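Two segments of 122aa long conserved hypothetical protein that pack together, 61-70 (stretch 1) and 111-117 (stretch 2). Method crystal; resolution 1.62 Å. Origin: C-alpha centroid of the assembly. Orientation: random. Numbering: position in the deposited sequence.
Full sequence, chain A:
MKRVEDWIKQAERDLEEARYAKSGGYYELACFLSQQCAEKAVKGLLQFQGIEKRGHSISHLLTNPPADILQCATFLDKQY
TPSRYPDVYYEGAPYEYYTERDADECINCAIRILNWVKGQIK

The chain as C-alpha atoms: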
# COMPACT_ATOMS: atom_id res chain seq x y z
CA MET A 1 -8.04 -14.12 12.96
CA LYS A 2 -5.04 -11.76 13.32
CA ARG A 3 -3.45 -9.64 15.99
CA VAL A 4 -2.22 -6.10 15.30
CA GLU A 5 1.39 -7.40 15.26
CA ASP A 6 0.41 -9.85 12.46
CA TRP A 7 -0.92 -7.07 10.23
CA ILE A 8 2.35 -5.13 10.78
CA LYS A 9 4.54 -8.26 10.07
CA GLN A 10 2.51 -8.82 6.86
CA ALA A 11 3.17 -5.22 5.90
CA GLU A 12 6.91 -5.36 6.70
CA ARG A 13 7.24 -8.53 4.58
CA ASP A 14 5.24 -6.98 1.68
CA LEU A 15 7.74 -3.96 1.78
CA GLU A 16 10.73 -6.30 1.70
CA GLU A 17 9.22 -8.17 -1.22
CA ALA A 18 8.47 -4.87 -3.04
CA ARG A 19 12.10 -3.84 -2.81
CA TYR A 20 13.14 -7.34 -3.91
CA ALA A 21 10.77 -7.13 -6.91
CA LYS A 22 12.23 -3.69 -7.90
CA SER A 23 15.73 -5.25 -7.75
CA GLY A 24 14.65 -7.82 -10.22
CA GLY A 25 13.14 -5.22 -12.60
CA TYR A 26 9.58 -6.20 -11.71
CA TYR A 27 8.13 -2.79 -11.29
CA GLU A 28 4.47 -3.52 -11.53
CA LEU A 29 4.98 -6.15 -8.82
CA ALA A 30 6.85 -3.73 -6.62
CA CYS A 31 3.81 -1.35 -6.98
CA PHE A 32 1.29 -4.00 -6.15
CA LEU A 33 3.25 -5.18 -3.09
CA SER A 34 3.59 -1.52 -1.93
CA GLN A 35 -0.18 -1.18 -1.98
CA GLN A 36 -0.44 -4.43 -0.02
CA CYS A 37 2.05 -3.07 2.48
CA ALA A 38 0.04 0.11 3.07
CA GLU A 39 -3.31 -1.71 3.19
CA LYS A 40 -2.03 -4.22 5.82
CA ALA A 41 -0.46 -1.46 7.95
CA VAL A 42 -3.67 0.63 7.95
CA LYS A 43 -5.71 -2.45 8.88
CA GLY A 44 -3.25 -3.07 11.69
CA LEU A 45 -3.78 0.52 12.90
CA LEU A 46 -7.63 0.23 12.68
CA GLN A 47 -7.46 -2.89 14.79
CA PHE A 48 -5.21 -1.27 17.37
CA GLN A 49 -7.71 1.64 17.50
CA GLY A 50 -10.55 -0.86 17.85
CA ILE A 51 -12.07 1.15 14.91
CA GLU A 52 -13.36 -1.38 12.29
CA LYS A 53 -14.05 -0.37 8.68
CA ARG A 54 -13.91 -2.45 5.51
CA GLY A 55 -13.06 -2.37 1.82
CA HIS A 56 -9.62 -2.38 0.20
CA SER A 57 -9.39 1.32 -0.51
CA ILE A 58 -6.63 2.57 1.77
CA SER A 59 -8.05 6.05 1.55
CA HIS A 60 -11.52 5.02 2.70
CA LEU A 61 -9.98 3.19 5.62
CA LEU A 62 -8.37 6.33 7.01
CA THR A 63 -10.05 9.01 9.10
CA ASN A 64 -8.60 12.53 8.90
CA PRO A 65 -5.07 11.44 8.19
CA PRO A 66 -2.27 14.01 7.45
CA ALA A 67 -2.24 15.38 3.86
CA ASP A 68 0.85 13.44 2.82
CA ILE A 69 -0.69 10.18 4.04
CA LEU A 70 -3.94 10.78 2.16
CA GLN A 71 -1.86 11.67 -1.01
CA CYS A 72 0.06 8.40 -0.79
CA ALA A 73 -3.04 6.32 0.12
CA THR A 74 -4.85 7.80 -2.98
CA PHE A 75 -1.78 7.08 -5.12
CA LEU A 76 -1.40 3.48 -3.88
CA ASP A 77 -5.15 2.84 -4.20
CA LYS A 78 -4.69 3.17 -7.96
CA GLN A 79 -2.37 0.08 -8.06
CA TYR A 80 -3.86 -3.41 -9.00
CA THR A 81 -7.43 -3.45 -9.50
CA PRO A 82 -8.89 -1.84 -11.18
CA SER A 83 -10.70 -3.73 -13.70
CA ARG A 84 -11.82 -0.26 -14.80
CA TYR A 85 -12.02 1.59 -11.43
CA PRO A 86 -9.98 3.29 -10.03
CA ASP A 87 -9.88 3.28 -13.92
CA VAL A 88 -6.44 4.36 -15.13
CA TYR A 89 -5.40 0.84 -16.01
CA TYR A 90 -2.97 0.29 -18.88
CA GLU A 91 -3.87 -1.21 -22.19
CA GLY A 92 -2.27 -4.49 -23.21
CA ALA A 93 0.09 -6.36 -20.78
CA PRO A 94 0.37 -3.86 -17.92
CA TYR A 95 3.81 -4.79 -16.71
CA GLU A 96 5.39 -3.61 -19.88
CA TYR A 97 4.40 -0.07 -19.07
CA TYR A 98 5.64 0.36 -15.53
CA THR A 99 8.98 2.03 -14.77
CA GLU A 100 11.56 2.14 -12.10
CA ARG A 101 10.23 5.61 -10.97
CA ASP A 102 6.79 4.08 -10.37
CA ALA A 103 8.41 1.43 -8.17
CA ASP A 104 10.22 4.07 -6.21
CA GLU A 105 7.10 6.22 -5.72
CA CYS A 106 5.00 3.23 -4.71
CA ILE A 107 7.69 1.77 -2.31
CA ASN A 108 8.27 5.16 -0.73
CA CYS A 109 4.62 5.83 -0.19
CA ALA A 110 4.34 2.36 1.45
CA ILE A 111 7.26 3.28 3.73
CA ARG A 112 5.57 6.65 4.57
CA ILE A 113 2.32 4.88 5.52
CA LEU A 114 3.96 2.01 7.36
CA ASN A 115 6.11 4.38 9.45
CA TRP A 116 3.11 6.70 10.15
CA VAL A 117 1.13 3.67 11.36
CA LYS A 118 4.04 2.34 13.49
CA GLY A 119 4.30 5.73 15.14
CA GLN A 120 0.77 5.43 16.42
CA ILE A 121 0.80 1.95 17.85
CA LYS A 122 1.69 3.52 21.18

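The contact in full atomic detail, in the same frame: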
# COMPACT_ATOMS: atom_id res chain seq x y z
N LEU A 61 -10.24 3.74 4.31
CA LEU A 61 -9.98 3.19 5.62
C LEU A 61 -9.48 4.24 6.62
O LEU A 61 -9.62 4.10 7.81
CB LEU A 61 -8.93 2.06 5.55
CG LEU A 61 -9.21 0.68 4.93
CD1 LEU A 61 -7.92 -0.16 4.92
CD2 LEU A 61 -10.28 -0.00 5.79
N LEU A 62 -8.86 5.29 6.13
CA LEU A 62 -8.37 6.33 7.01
C LEU A 62 -9.46 7.33 7.41
O LEU A 62 -10.41 7.56 6.62
CB LEU A 62 -7.29 7.11 6.27
CG LEU A 62 -6.20 6.20 5.72
CD1 LEU A 62 -5.41 7.03 4.76
CD2 LEU A 62 -5.32 5.75 6.84
N THR A 63 -9.21 7.96 8.55
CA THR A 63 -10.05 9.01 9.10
C THR A 63 -9.17 10.24 9.44
O THR A 63 -8.38 10.20 10.33
CB THR A 63 -10.70 8.52 10.36
OG1 THR A 63 -11.50 7.34 10.07
CG2 THR A 63 -11.61 9.64 10.95
N ASN A 64 -9.33 11.29 8.67
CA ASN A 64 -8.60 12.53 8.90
C ASN A 64 -7.09 12.37 9.01
O ASN A 64 -6.45 12.81 9.94
CB ASN A 64 -9.16 13.21 10.14
CG ASN A 64 -10.65 13.58 9.96
OD1 ASN A 64 -11.12 13.84 8.82
ND2 ASN A 64 -11.39 13.61 11.07
N PRO A 65 -6.55 11.59 8.10
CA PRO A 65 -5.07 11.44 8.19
C PRO A 65 -4.35 12.74 7.69
O PRO A 65 -4.93 13.61 7.01
CB PRO A 65 -4.83 10.27 7.20
CG PRO A 65 -5.84 10.58 6.09
CD PRO A 65 -7.12 10.96 6.92
N PRO A 66 -3.02 12.84 7.93
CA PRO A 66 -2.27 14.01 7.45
C PRO A 66 -2.39 14.02 5.93
O PRO A 66 -2.55 12.91 5.27
CB PRO A 66 -0.83 13.68 7.82
CG PRO A 66 -0.92 12.81 9.00
CD PRO A 66 -2.23 12.01 8.85
N ALA A 67 -2.22 15.18 5.29
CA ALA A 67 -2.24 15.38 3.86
C ALA A 67 -1.31 14.41 3.04
O ALA A 67 -1.70 13.76 2.05
CB ALA A 67 -1.85 16.86 3.49
N ASP A 68 -0.09 14.26 3.55
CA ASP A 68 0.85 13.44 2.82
C ASP A 68 0.43 12.00 2.84
O ASP A 68 0.77 11.29 1.91
CB ASP A 68 2.27 13.51 3.40
CG ASP A 68 2.34 13.05 4.81
OD1 ASP A 68 1.84 13.70 5.71
OD2 ASP A 68 2.96 12.02 5.11
N ILE A 69 -0.23 11.57 3.91
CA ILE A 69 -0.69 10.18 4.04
C ILE A 69 -1.88 9.97 3.09
O ILE A 69 -1.94 8.97 2.41
CB ILE A 69 -1.07 9.90 5.47
CG1 ILE A 69 0.17 9.91 6.39
CG2 ILE A 69 -1.84 8.47 5.62
CD1 ILE A 69 1.30 8.74 6.05
N LEU A 70 -2.86 10.90 3.13
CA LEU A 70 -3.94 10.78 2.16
C LEU A 70 -3.41 10.79 0.68
O LEU A 70 -3.92 10.02 -0.19
CB LEU A 70 -4.90 11.96 2.35
CG LEU A 70 -6.22 11.80 1.57
CD1 LEU A 70 -6.95 10.57 2.06
CD2 LEU A 70 -7.03 13.08 1.86
N ILE A 111 6.43 3.04 2.56
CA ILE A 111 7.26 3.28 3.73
C ILE A 111 6.66 4.44 4.51
O ILE A 111 6.57 4.33 5.77
CB ILE A 111 8.61 3.66 3.20
CG1 ILE A 111 9.37 2.42 2.70
CG2 ILE A 111 9.45 4.25 4.41
CD1 ILE A 111 10.64 2.76 1.85
N ARG A 112 6.17 5.47 3.84
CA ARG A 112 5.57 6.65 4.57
C ARG A 112 4.40 6.15 5.35
O ARG A 112 4.25 6.51 6.51
CB ARG A 112 5.24 7.76 3.53
CG ARG A 112 4.44 9.06 3.75
CD ARG A 112 5.30 9.87 2.69
NE ARG A 112 5.69 10.91 3.29
CZ ARG A 112 6.48 11.08 4.26
NH1 ARG A 112 6.15 11.52 5.46
NH2 ARG A 112 7.73 10.85 3.85
N ILE A 113 3.50 5.37 4.76
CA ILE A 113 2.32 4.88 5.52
C ILE A 113 2.66 3.91 6.59
O ILE A 113 2.12 4.05 7.71
CB ILE A 113 1.27 4.37 4.53
CG1 ILE A 113 0.76 5.49 3.69
CG2 ILE A 113 0.12 3.59 5.30
CD1 ILE A 113 -0.14 5.07 2.45
N LEU A 114 3.57 2.96 6.37
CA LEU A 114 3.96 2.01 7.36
C LEU A 114 4.62 2.71 8.55
O LEU A 114 4.30 2.37 9.68
CB LEU A 114 4.90 0.99 6.72
CG LEU A 114 5.62 0.03 7.72
CD1 LEU A 114 4.60 -0.85 8.38
CD2 LEU A 114 6.60 -0.88 6.92
N ASN A 115 5.43 3.73 8.28
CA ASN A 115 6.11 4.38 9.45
C ASN A 115 5.08 5.21 10.19
O ASN A 115 5.23 5.35 11.48
CB ASN A 115 7.18 5.39 8.99
CG ASN A 115 8.37 4.80 8.45
OD1 ASN A 115 8.71 3.72 8.74
ND2 ASN A 115 9.13 5.64 7.65
N TRP A 116 4.14 5.81 9.48
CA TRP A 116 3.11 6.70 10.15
C TRP A 116 2.23 5.77 11.02
O TRP A 116 1.91 6.06 12.16
CB TRP A 116 2.39 7.40 9.08
CG TRP A 116 1.17 8.13 9.60
CD1 TRP A 116 1.15 9.41 10.24
CD2 TRP A 116 -0.18 7.71 9.51
NE1 TRP A 116 -0.18 9.76 10.51
CE2 TRP A 116 -1.00 8.75 10.07
CE3 TRP A 116 -0.79 6.57 8.98
CZ2 TRP A 116 -2.41 8.68 10.12
CZ3 TRP A 116 -2.18 6.50 9.04
CH2 TRP A 116 -2.98 7.54 9.60
N VAL A 117 1.91 4.57 10.53
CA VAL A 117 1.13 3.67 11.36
C VAL A 117 1.96 3.23 12.54
O VAL A 117 1.45 3.18 13.66
CB VAL A 117 0.73 2.37 10.49
CG1 VAL A 117 0.25 1.24 11.45
CG2 VAL A 117 -0.26 2.77 9.49

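How do the two backbones meet? Stretch 2 is a continuous helical segment, tied by hydrogen bonds such as W116 N to R112 O (3.1 Å), whereas stretch 1 leaves one helix at L62, crosses a short loop and enters another at A67. The backbones come nearest at I69 and I113, whose CA atoms lie 6.3 Å apart. The I69 side chain packs directly against the helix backbone there, its CD1 3.7 Å from R112 O; together the stretches bury 372 Å².

What does the loop contribute before the second helix begins? L62, P65 and P66 all reach the indole of W116. L62 CD2 lies 3.9 Å from W116 CZ3. T63 and N64 make no contact with stretch 2. P65 CB lies 4.1 Å from W116 CH2, like the L62 contact an apolar one approached obliquely to the ring. P66 comes closer, with its CD 3.6 Å from W116 CZ2; it also occupies the N-cap position, and its carbonyl O accepts a 3.0 Å hydrogen bond from L70 N as the helix starts.

Where does charge enter the contact? D68 turns its CA-to-CB bond toward stretch 2, and its OD2 lies 3.2 Å from R112 NH1. This is a salt bridge that includes a hydrogen bond, with R112 as donor and an N-H...O angle of 153°. The carboxylate oxygen sits at the edge of the guanidinium, near its plane, where the N-H groups point.

Why is I69 so central? Its side chain meets three residues on stretch 2. I69 CG1 stands 3.8 Å from the centroid of the W116 five-membered ring, only 9° off the normal, a CH-pi contact over the face. I69 CD1 packs against the helix, 3.5 Å from W116 CB, 4.1 Å from I113 CG1 and 3.9 Å from R112 CG. L70 then points away.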